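Local coordinates for C alpha-dehydrogenase (Sphingobium sp. SYK-6, PDB 4YAG), which oxidises the C alpha-hydroxyl of lignin-derived beta-aryl ethers with NAD(+) in the lignin beta-aryl ether cleavage pathway, as a short-chain dehydrogenase/reductase, at the interface of chains A and B. Numbering follows the deposited sequence. Chains: chain A/B, C alpha-dehydrogenase.

The interface of chains A and B. Residues chain A 145, 187, 248-250; chain B 266, 269-270.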
# COMPACT_ATOMS: atom_id res chain seq x y z
N LEU A 145 -11.03 7.72 -4.47
CA LEU A 145 -10.99 7.36 -5.87
C LEU A 145 -9.57 7.54 -6.42
O LEU A 145 -9.21 6.96 -7.44
CB LEU A 145 -12.00 8.15 -6.68
CG LEU A 145 -13.44 7.69 -6.47
CD1 LEU A 145 -14.45 8.67 -7.09
CD2 LEU A 145 -13.65 6.32 -7.06
N MET A 187 -14.73 5.27 -1.18
CA MET A 187 -13.86 5.89 -2.17
C MET A 187 -14.46 7.21 -2.61
O MET A 187 -15.28 7.26 -3.52
CB MET A 187 -13.65 4.94 -3.35
CG MET A 187 -12.91 3.69 -2.93
SD MET A 187 -12.98 2.36 -4.15
CE MET A 187 -14.68 1.88 -4.03
N TYR A 248 -18.23 -1.89 -1.57
CA TYR A 248 -17.71 -0.69 -2.20
C TYR A 248 -18.72 0.44 -2.19
O TYR A 248 -19.89 0.25 -2.54
CB TYR A 248 -17.38 -0.97 -3.66
CG TYR A 248 -16.37 -2.05 -3.92
CD1 TYR A 248 -15.09 -2.00 -3.38
CD2 TYR A 248 -16.67 -3.10 -4.77
CE1 TYR A 248 -14.17 -2.97 -3.65
CE2 TYR A 248 -15.76 -4.07 -5.05
CZ TYR A 248 -14.51 -4.01 -4.51
OH TYR A 248 -13.60 -4.99 -4.82
N VAL A 249 -18.25 1.62 -1.82
CA VAL A 249 -19.04 2.83 -1.95
C VAL A 249 -18.18 3.90 -2.61
O VAL A 249 -17.12 4.21 -2.09
CB VAL A 249 -19.50 3.37 -0.58
CG1 VAL A 249 -20.22 4.72 -0.77
CG2 VAL A 249 -20.41 2.37 0.12
N SER A 250 -18.65 4.43 -3.74
CA SER A 250 -17.99 5.56 -4.39
C SER A 250 -18.97 6.72 -4.40
O SER A 250 -20.16 6.55 -4.64
CB SER A 250 -17.58 5.24 -5.84
OG SER A 250 -16.64 4.17 -5.87
N LEU B 266 -16.32 -2.45 -8.92
CA LEU B 266 -15.85 -1.11 -8.60
C LEU B 266 -16.60 -0.05 -9.43
O LEU B 266 -17.06 0.95 -8.89
CB LEU B 266 -14.34 -0.99 -8.83
CG LEU B 266 -13.45 -1.73 -7.83
CD1 LEU B 266 -12.07 -1.93 -8.41
CD2 LEU B 266 -13.41 -1.00 -6.50
N SER B 269 -20.13 0.59 -8.29
CA SER B 269 -20.28 1.38 -7.06
C SER B 269 -20.33 2.89 -7.35
O SER B 269 -20.62 3.69 -6.44
CB SER B 269 -19.13 1.09 -6.08
OG SER B 269 -17.90 1.72 -6.43
N MET B 270 -20.00 3.27 -8.58
CA MET B 270 -19.97 4.68 -8.94
C MET B 270 -21.34 5.13 -9.44
O MET B 270 -21.90 4.49 -10.31
CB MET B 270 -18.92 4.90 -10.02
CG MET B 270 -17.52 4.57 -9.54
SD MET B 270 -16.33 4.68 -10.87
CE MET B 270 -14.89 3.98 -10.10
O HOH W 1 -21.62 3.36 -4.11
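A:Tyr248 and A:Ser250 lie on strand 248-250 with extended backbones and meet B:Leu266 on helix 256-268 and B:Ser269 just beyond its end. This patch, part of a two-fold symmetric interface whose twin has the chains exchanged, joins two short-chain dehydrogenase/reductase subunits: the end of the chain B helix and the loop after it pack on the chain A strand, flanked by A:Met187 and A:Leu145, a pairing common in the family though not proven biological by the crystal alone. B:Leu266 CD2 lies over one face of the A:Tyr248 ring, 3.7 Å from its centroid and offset toward the rim, a CH-pi contact. The two side chains meet at a slant, and B:Leu266 CD2 is also 4.0 Å from A:Met187 CE. Cutting the ring of A:Tyr248 back to an alanine is likely to leave B:Leu266 CD2 without its aromatic face and to open a gap there. A:Tyr248 CB also packs on B:Ser269 CB at 3.6 Å. A chi1 of 76° turns B:Ser269 OG to where it hydrogen-bonds A:Ser250 OG at 2.8 Å. B:Ser269 OG also donates to B:Leu266 O at 2.7 Å, tilted 16° from the carbonyl plane, tying the hydroxyl pair to the helix end. The A:Ser250 amide bonds only weakly to B:Ser269 O directly; a water bridges them, 2.6 Å from B:Ser269 O. Stretched out past CG, B:Met270 passes A:Ser250 CB with its CG and brings its CE to A:Leu145 CD2 at 4.0 Å.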